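BH0493 protein (Bacillus halodurans C-125, PDB 2QEE) binds zinc and is a putative member of the amidohydrolase superfamily of metal-dependent enzymes. Local coordinates at residues V24-T29 and Y366-S371; E127-T132 and V360-I365. All coordinates share one frame; numbering follows the deposited sequence.

Contact 1 (V24-T29 and Y366-S371); sequences VTDMHT and YKWHHS. With ZN (zinc ion), chain T.
The indole of Trp368, on helix 363-388, is met by two side chains of strand 24-26, one at its edge and one over its face. The polar part is a single hydrogen bond: Trp368 NE1 donates to Asp26 OD2 at 2.8 Å, with an N-H...O angle of 159°. The acceptor lies almost in the indole plane, but the carboxylate stands practically perpendicular to the ring, and the N-H reaches OD2 from above the carboxylate plane. The CG of Asp26 lies anti to the backbone N (chi1 -174°), which carries the carboxylate out from the strand to this ring edge. Ser356 OG is hydrogen-bonded to the same OD2, giving that oxygen two partners.

The apolar part is a CH-pi contact. Val24 CG1 sits 3.6 Å from the centroid of the six-membered ring of Trp368, nearly on the ring normal, and comes within 3.5 Å of Trp368 CZ2. Val139 of the adjoining strand and Phe406 of helix 395-414 touch both Val24 and Trp368, extending the apolar packing.

Metal coordination begins just beyond the strand. His28 NE2 binds the zinc ion at 2.2 Å, together with His30, Asp357 and a water, and the Asp-Met-His-Thr-His run from Asp26 matches the HxH signature that follows the first barrel strand in amidohydrolases.

The chemistry would thus restrict the indole, at its edge by the bond and over its face by the methyl. OD2 in turn is gripped by Trp368 NE1 and Ser356 OG, which fixes the carboxylate two residues before the zinc ligand His28.

Contact 2 (E127-T132 and V360-I365); sequences EEQVDT and VLEQLI
Gln129 and Glu362 join their side-chain ends between helix 126-136 and the turn that leads into helix 363-388. Gln129 extends with CG anti to its own N (chi1 -174°) and then bends at chi2 (65°), which brings its NE2 to within 2.7 Å of Glu362 OE2. Glu362 also folds at chi2, so that its carboxylate comes nearer to the helix than the direction of its CB would suggest. The two chains cross at about a right angle. The bond is fairly straight, 162° at the hydrogen; OE2 lies close to the amide plane and accepts through its anti lone pair, while amide and carboxylate are turned 47° against each other. The other ends are occupied too: Gln129 OE1 accepts from Lys124 NZ, and Glu362 OE1 from the backbone N of Asp43.

Beside this polar pair, Leu361 points its CD2 at the helix. That methyl touches Gln129 CG at 3.6 Å and Val130 CG2 at 3.7 Å, lying against the aliphatic part of one side chain and a branch of the next. An alanine in place of Gln129 is likely to leave Glu362 OE2 without this donor and to bare one flank of the Leu361 methyl.

Val360 to Gln363 form a type I turn, closed by Gln363 N bonding to Val360 O at 2.9 Å; the turn directs Leu361 at the helix, while Glu362 reaches it through its fold at chi2. With all four touching residues buried, the neutral amide gives the carboxylate a donor without a countercharge, and fixing both amide ends by hydrogen bonds should disfavour a flipped rotamer.

In the fold
From the N terminus, helix 8-21 leads into strand 24-26, the first partner of contact 1, paired in parallel with strand 139-143. The chain then runs through several helices to helix 126-136, where contact 2 begins. After the remaining strands it returns at 360-365, closing contact 2, and immediately afterwards at 366-371, closing contact 1; the smaller loop therefore lies wholly within the larger one. Both use helix 363-388: its start and the turn before it meet helix 126-136, and its next turn meets the strand. The centres lie about 12 Å apart, and this shared helix is what connects the two contacts.

Contact 1 (V24-T29 and Y366-S371)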
ATOM      1  N   VAL C  24      17.945  24.083   0.632  1.00 15.48           N
ATOM      2  CA  VAL C  24      17.580  22.923   1.406  1.00 14.75           C
ATOM      3  C   VAL C  24      18.449  22.723   2.648  1.00 15.94           C
ATOM      4  O   VAL C  24      19.686  22.802   2.557  1.00 16.09           O
ATOM      5  CB  VAL C  24      17.713  21.687   0.540  1.00 16.80           C
ATOM      6  CG1 VAL C  24      17.412  20.423   1.353  1.00 21.87           C
ATOM      7  CG2 VAL C  24      16.719  21.789  -0.671  1.00 21.51           C
ATOM      8  N   THR C  25      17.802  22.426   3.761  1.00 14.33           N
ATOM      9  CA  THR C  25      18.491  21.758   4.881  1.00 13.34           C
ATOM     10  C   THR C  25      18.278  20.275   4.689  1.00 15.15           C
ATOM     11  O   THR C  25      17.112  19.798   4.648  1.00 15.35           O
ATOM     12  CB  THR C  25      17.997  22.195   6.252  1.00 14.23           C
ATOM     13  OG1 THR C  25      18.343  23.588   6.423  1.00 17.08           O
ATOM     14  CG2 THR C  25      18.648  21.374   7.361  1.00 16.69           C
ATOM     15  N   ASP C  26      19.376  19.524   4.609  1.00 12.82           N
ATOM     16  CA  ASP C  26      19.273  18.069   4.336  1.00 14.07           C
ATOM     17  C   ASP C  26      19.539  17.429   5.680  1.00 14.35           C
ATOM     18  O   ASP C  26      20.701  17.383   6.149  1.00 14.33           O
ATOM     19  CB  ASP C  26      20.324  17.672   3.291  1.00 14.58           C
ATOM     20  CG  ASP C  26      20.202  16.225   2.821  1.00  9.41           C
ATOM     21  OD1 ASP C  26      19.491  15.468   3.527  1.00 13.03           O
ATOM     22  OD2 ASP C  26      20.788  15.889   1.775  1.00 15.86           O
ATOM     23  N   MET C  27      18.485  16.976   6.347  1.00 12.75           N
ATOM     24  CA  MET C  27      18.649  16.729   7.801  1.00 13.25           C
ATOM     25  C   MET C  27      19.125  15.354   8.215  1.00 13.63           C
ATOM     26  O   MET C  27      19.137  15.056   9.415  1.00 15.60           O
ATOM     27  CB  MET C  27      17.459  17.171   8.666  1.00 12.90           C
ATOM     28  CG  MET C  27      16.047  16.701   8.193  1.00 18.63           C
ATOM     29  SD  MET C  27      15.912  14.908   8.304  1.00 19.64           S
ATOM     30  CE  MET C  27      15.855  14.606  10.096  1.00 16.28           C
ATOM     31  N   HIS C  28      19.489  14.536   7.242  1.00 13.05           N
ATOM     32  CA  HIS C  28      20.170  13.276   7.556  1.00 14.53           C
ATOM     33  C   HIS C  28      20.964  12.832   6.335  1.00 15.31           C
ATOM     34  O   HIS C  28      20.353  12.495   5.301  1.00 15.01           O
ATOM     35  CB  HIS C  28      19.180  12.145   7.926  1.00 16.53           C
ATOM     36  CG  HIS C  28      19.864  10.829   8.138  1.00 20.24           C
ATOM     37  ND1 HIS C  28      20.827  10.658   9.107  1.00 26.37           N
ATOM     38  CD2 HIS C  28      19.781   9.649   7.474  1.00 25.41           C
ATOM     39  CE1 HIS C  28      21.285   9.419   9.057  1.00 28.59           C
ATOM     40  NE2 HIS C  28      20.685   8.793   8.063  1.00 24.00           N
ATOM     41  N   THR C  29      22.304  12.840   6.440  1.00 13.08           N
ATOM     42  CA  THR C  29      23.172  12.372   5.372  1.00 13.92           C
ATOM     43  C   THR C  29      24.301  11.579   6.022  1.00 14.69           C
ATOM     44  O   THR C  29      24.451  11.638   7.219  1.00 17.54           O
ATOM     45  CB  THR C  29      23.836  13.506   4.546  1.00 15.20           C
ATOM     46  OG1 THR C  29      24.930  14.104   5.301  1.00 15.29           O
ATOM     47  CG2 THR C  29      22.829  14.632   4.159  1.00 12.76           C
ATOM     48  N   TYR C 366      21.285  14.477  -7.362  1.00 14.65           N
ATOM     49  CA  TYR C 366      20.097  13.690  -7.839  1.00 14.64           C
ATOM     50  C   TYR C 366      19.069  13.480  -6.748  1.00 14.60           C
ATOM     51  O   TYR C 366      17.825  13.442  -7.025  1.00 14.74           O
ATOM     52  CB  TYR C 366      20.484  12.372  -8.476  1.00 14.18           C
ATOM     53  CG  TYR C 366      20.526  11.122  -7.618  1.00 13.15           C
ATOM     54  CD1 TYR C 366      19.339  10.479  -7.219  1.00 15.38           C
ATOM     55  CD2 TYR C 366      21.768  10.528  -7.245  1.00 17.30           C
ATOM     56  CE1 TYR C 366      19.344   9.271  -6.558  1.00 14.30           C
ATOM     57  CE2 TYR C 366      21.765   9.313  -6.545  1.00 12.50           C
ATOM     58  CZ  TYR C 366      20.571   8.706  -6.179  1.00 16.20           C
ATOM     59  OH  TYR C 366      20.559   7.496  -5.503  1.00 15.02           O
ATOM     60  N   LYS C 367      19.504  13.308  -5.506  1.00 14.31           N
ATOM     61  CA  LYS C 367      18.519  13.027  -4.476  1.00 14.60           C
ATOM     62  C   LYS C 367      17.557  14.215  -4.368  1.00 14.13           C
ATOM     63  O   LYS C 367      16.331  14.031  -4.237  1.00 16.63           O
ATOM     64  CB  LYS C 367      19.185  12.733  -3.116  1.00 14.45           C
ATOM     65  CG  LYS C 367      20.110  11.507  -3.157  1.00 18.43           C
ATOM     66  CD  LYS C 367      19.445  10.278  -2.688  1.00 18.03           C
ATOM     67  CE  LYS C 367      20.563   9.229  -2.420  1.00 21.42           C
ATOM     68  NZ  LYS C 367      19.918   7.945  -2.027  1.00 21.39           N
ATOM     69  N   TRP C 368      18.068  15.441  -4.428  1.00 14.25           N
ATOM     70  CA  TRP C 368      17.210  16.635  -4.319  1.00 12.65           C
ATOM     71  C   TRP C 368      16.479  16.939  -5.632  1.00 14.12           C
ATOM     72  O   TRP C 368      15.323  17.326  -5.613  1.00 13.54           O
ATOM     73  CB  TRP C 368      18.018  17.833  -3.736  1.00 14.20           C
ATOM     74  CG  TRP C 368      18.251  17.545  -2.293  1.00 11.13           C
ATOM     75  CD1 TRP C 368      19.442  17.186  -1.704  1.00 13.98           C
ATOM     76  CD2 TRP C 368      17.255  17.451  -1.284  1.00 14.90           C
ATOM     77  NE1 TRP C 368      19.246  16.942  -0.377  1.00 12.45           N
ATOM     78  CE2 TRP C 368      17.900  17.057  -0.099  1.00 13.95           C
ATOM     79  CE3 TRP C 368      15.867  17.665  -1.273  1.00 17.32           C
ATOM     80  CZ2 TRP C 368      17.221  16.891   1.098  1.00 14.57           C
ATOM     81  CZ3 TRP C 368      15.192  17.530  -0.095  1.00 13.37           C
ATOM     82  CH2 TRP C 368      15.875  17.110   1.089  1.00 16.63           C
ATOM     83  N   HIS C 369      17.124  16.756  -6.758  1.00 11.73           N
ATOM     84  CA  HIS C 369      16.452  16.985  -8.046  1.00 12.76           C
ATOM     85  C   HIS C 369      15.230  16.039  -8.173  1.00 14.55           C
ATOM     86  O   HIS C 369      14.102  16.459  -8.529  1.00 14.24           O
ATOM     87  CB  HIS C 369      17.452  16.725  -9.163  1.00 15.75           C
ATOM     88  CG  HIS C 369      16.924  16.945 -10.551  1.00 27.33           C
ATOM     89  ND1 HIS C 369      15.994  16.105 -11.154  1.00 32.56           N
ATOM     90  CD2 HIS C 369      17.255  17.871 -11.485  1.00 33.45           C
ATOM     91  CE1 HIS C 369      15.745  16.542 -12.377  1.00 35.16           C
ATOM     92  NE2 HIS C 369      16.493  17.613 -12.603  1.00 39.37           N
ATOM     93  N   HIS C 370      15.455  14.745  -7.924  1.00 13.46           N
ATOM     94  CA  HIS C 370      14.367  13.767  -8.161  1.00 14.44           C
ATOM     95  C   HIS C 370      13.233  13.973  -7.176  1.00 13.60           C
ATOM     96  O   HIS C 370      12.032  13.791  -7.523  1.00 13.85           O
ATOM     97  CB  HIS C 370      14.898  12.329  -8.007  1.00 13.52           C
ATOM     98  CG  HIS C 370      15.902  11.907  -9.044  1.00 13.36           C
ATOM     99  ND1 HIS C 370      16.321  10.592  -9.145  1.00 14.72           N
ATOM    100  CD2 HIS C 370      16.570  12.593 -10.004  1.00 11.79           C
ATOM    101  CE1 HIS C 370      17.231  10.499 -10.109  1.00 14.59           C
ATOM    102  NE2 HIS C 370      17.366  11.687 -10.671  1.00 15.76           N
ATOM    103  N   SER C 371      13.589  14.287  -5.919  1.00 12.24           N
ATOM    104  CA  SER C 371      12.561  14.496  -4.891  1.00 11.91           C
ATOM    105  C   SER C 371      11.854  15.814  -5.064  1.00 13.74           C
ATOM    106  O   SER C 371      10.689  15.898  -4.817  1.00 13.61           O
ATOM    107  CB  SER C 371      13.167  14.452  -3.508  1.00 15.06           C
ATOM    108  OG  SER C 371      13.458  13.070  -3.201  1.00 19.23           O
TER
HETATM  109 ZN    ZN T5023      21.358   7.088   6.798  0.50 30.66          ZN
HETATM  110  O   HOH W   1      20.570   5.536   7.256  1.00 36.42           O

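Contact 2 (E127-T132 and V360-I365)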
ATOM      1  N   GLU C 127      37.263  20.463  -1.172  1.00 26.70           N
ATOM      2  CA  GLU C 127      36.659  21.742  -0.802  1.00 25.81           C
ATOM      3  C   GLU C 127      35.974  22.359  -2.032  1.00 24.21           C
ATOM      4  O   GLU C 127      34.830  22.864  -1.943  1.00 25.64           O
ATOM      5  CB  GLU C 127      37.711  22.691  -0.215  1.00 24.84           C
ATOM      6  CG  GLU C 127      38.125  22.353   1.221  1.00 29.96           C
ATOM      7  CD  GLU C 127      39.095  21.193   1.312  1.00 30.95           C
ATOM      8  OE1 GLU C 127      39.624  20.732   0.266  1.00 31.60           O
ATOM      9  OE2 GLU C 127      39.336  20.725   2.457  1.00 39.38           O
ATOM     10  N   GLU C 128      36.638  22.287  -3.175  1.00 21.24           N
ATOM     11  CA  GLU C 128      36.053  22.807  -4.437  1.00 21.75           C
ATOM     12  C   GLU C 128      34.800  22.018  -4.825  1.00 22.62           C
ATOM     13  O   GLU C 128      33.808  22.620  -5.261  1.00 23.12           O
ATOM     14  CB  GLU C 128      37.050  22.712  -5.577  1.00 22.91           C
ATOM     15  CG  GLU C 128      38.184  23.711  -5.426  1.00 33.82           C
ATOM     16  CD  GLU C 128      39.280  23.544  -6.458  1.00 34.51           C
ATOM     17  OE1 GLU C 128      39.509  22.426  -6.989  1.00 31.96           O
ATOM     18  OE2 GLU C 128      39.938  24.576  -6.730  1.00 41.97           O
ATOM     19  N   GLN C 129      34.864  20.693  -4.688  1.00 23.75           N
ATOM     20  CA  GLN C 129      33.727  19.846  -5.104  1.00 20.71           C
ATOM     21  C   GLN C 129      32.543  20.087  -4.198  1.00 21.24           C
ATOM     22  O   GLN C 129      31.381  20.100  -4.665  1.00 23.33           O
ATOM     23  CB  GLN C 129      34.087  18.348  -5.203  1.00 22.26           C
ATOM     24  CG  GLN C 129      32.945  17.450  -5.782  1.00 24.05           C
ATOM     25  CD  GLN C 129      32.593  17.747  -7.261  1.00 22.77           C
ATOM     26  OE1 GLN C 129      32.932  18.814  -7.805  1.00 27.16           O
ATOM     27  NE2 GLN C 129      31.887  16.797  -7.914  1.00 23.97           N
ATOM     28  N   VAL C 130      32.795  20.202  -2.912  1.00 22.10           N
ATOM     29  CA  VAL C 130      31.715  20.579  -1.966  1.00 21.38           C
ATOM     30  C   VAL C 130      31.074  21.904  -2.424  1.00 23.46           C
ATOM     31  O   VAL C 130      29.848  22.013  -2.507  1.00 24.04           O
ATOM     32  CB  VAL C 130      32.214  20.621  -0.479  1.00 19.78           C
ATOM     33  CG1 VAL C 130      31.194  21.236   0.414  1.00 24.14           C
ATOM     34  CG2 VAL C 130      32.524  19.211   0.005  1.00 21.16           C
ATOM     35  N   ASP C 131      31.883  22.920  -2.705  1.00 22.20           N
ATOM     36  CA  ASP C 131      31.321  24.188  -3.192  1.00 21.22           C
ATOM     37  C   ASP C 131      30.438  23.997  -4.423  1.00 21.62           C
ATOM     38  O   ASP C 131      29.331  24.504  -4.469  1.00 23.10           O
ATOM     39  CB  ASP C 131      32.451  25.185  -3.488  1.00 22.03           C
ATOM     40  CG  ASP C 131      33.038  25.774  -2.233  1.00 25.00           C
ATOM     41  OD1 ASP C 131      32.484  25.585  -1.133  1.00 25.85           O
ATOM     42  OD2 ASP C 131      34.074  26.478  -2.351  1.00 28.06           O
ATOM     43  N   THR C 132      30.957  23.305  -5.429  1.00 19.98           N
ATOM     44  CA  THR C 132      30.213  23.037  -6.641  1.00 22.52           C
ATOM     45  C   THR C 132      28.899  22.304  -6.334  1.00 21.46           C
ATOM     46  O   THR C 132      27.822  22.728  -6.783  1.00 20.82           O
ATOM     47  CB  THR C 132      31.037  22.193  -7.611  1.00 23.62           C
ATOM     48  OG1 THR C 132      32.259  22.903  -7.926  1.00 27.45           O
ATOM     49  CG2 THR C 132      30.256  21.977  -8.891  1.00 23.33           C
ATOM     50  N   VAL C 360      27.682   9.628  -0.842  1.00 18.07           N
ATOM     51  CA  VAL C 360      28.683  10.138  -1.778  1.00 17.88           C
ATOM     52  C   VAL C 360      28.235  11.555  -2.092  1.00 20.22           C
ATOM     53  O   VAL C 360      27.053  11.785  -2.418  1.00 18.00           O
ATOM     54  CB  VAL C 360      28.744   9.302  -3.054  1.00 18.17           C
ATOM     55  CG1 VAL C 360      29.724   9.925  -4.066  1.00 17.26           C
ATOM     56  CG2 VAL C 360      29.130   7.821  -2.726  1.00 21.73           C
ATOM     57  N   LEU C 361      29.169  12.500  -1.972  1.00 18.99           N
ATOM     58  CA  LEU C 361      28.852  13.927  -2.082  1.00 18.63           C
ATOM     59  C   LEU C 361      27.928  14.275  -3.247  1.00 17.30           C
ATOM     60  O   LEU C 361      26.904  14.917  -3.027  1.00 16.60           O
ATOM     61  CB  LEU C 361      30.136  14.753  -2.254  1.00 19.47           C
ATOM     62  CG  LEU C 361      29.970  16.275  -2.398  1.00 23.49           C
ATOM     63  CD1 LEU C 361      29.255  16.921  -1.228  1.00 18.83           C
ATOM     64  CD2 LEU C 361      31.400  16.828  -2.582  1.00 20.56           C
ATOM     65  N   GLU C 362      28.259  13.821  -4.457  1.00 17.55           N
ATOM     66  CA  GLU C 362      27.485  14.226  -5.665  1.00 17.20           C
ATOM     67  C   GLU C 362      26.029  13.772  -5.652  1.00 17.97           C
ATOM     68  O   GLU C 362      25.213  14.368  -6.383  1.00 17.68           O
ATOM     69  CB  GLU C 362      28.100  13.714  -6.952  1.00 18.30           C
ATOM     70  CG  GLU C 362      29.441  14.371  -7.305  1.00 17.33           C
ATOM     71  CD  GLU C 362      30.629  13.857  -6.475  1.00 23.62           C
ATOM     72  OE1 GLU C 362      30.506  12.888  -5.700  1.00 18.04           O
ATOM     73  OE2 GLU C 362      31.717  14.435  -6.648  1.00 21.77           O
ATOM     74  N   GLN C 363      25.699  12.804  -4.811  1.00 18.78           N
ATOM     75  CA  GLN C 363      24.318  12.327  -4.705  1.00 17.83           C
ATOM     76  C   GLN C 363      23.328  13.411  -4.234  1.00 16.56           C
ATOM     77  O   GLN C 363      22.111  13.315  -4.464  1.00 16.72           O
ATOM     78  CB  GLN C 363      24.233  11.160  -3.751  1.00 17.46           C
ATOM     79  CG  GLN C 363      24.960   9.908  -4.251  1.00 15.53           C
ATOM     80  CD  GLN C 363      25.024   8.794  -3.220  1.00 17.02           C
ATOM     81  OE1 GLN C 363      24.948   9.027  -2.028  1.00 17.64           O
ATOM     82  NE2 GLN C 363      25.178   7.562  -3.690  1.00 18.00           N
ATOM     83  N   LEU C 364      23.805  14.439  -3.555  1.00 16.08           N
ATOM     84  CA  LEU C 364      22.947  15.593  -3.235  1.00 15.55           C
ATOM     85  C   LEU C 364      22.293  16.104  -4.496  1.00 16.88           C
ATOM     86  O   LEU C 364      21.117  16.528  -4.431  1.00 15.90           O
ATOM     87  CB  LEU C 364      23.766  16.730  -2.605  1.00 16.00           C
ATOM     88  CG  LEU C 364      24.288  16.390  -1.242  1.00 13.34           C
ATOM     89  CD1 LEU C 364      25.091  17.617  -0.763  1.00 16.97           C
ATOM     90  CD2 LEU C 364      23.138  16.173  -0.281  1.00 17.25           C
ATOM     91  N   ILE C 365      22.986  16.029  -5.634  1.00 15.46           N
ATOM     92  CA  ILE C 365      22.419  16.591  -6.867  1.00 16.74           C
ATOM     93  C   ILE C 365      21.139  15.794  -7.193  1.00 16.24           C
ATOM     94  O   ILE C 365      20.048  16.383  -7.298  1.00 16.81           O
ATOM     95  CB  ILE C 365      23.401  16.517  -8.052  1.00 15.27           C
ATOM     96  CG1 ILE C 365      24.609  17.413  -7.736  1.00 16.56           C
ATOM     97  CG2 ILE C 365      22.732  17.061  -9.372  1.00 14.09           C
ATOM     98  CD1 ILE C 365      25.739  17.342  -8.820  1.00 19.08           C
TER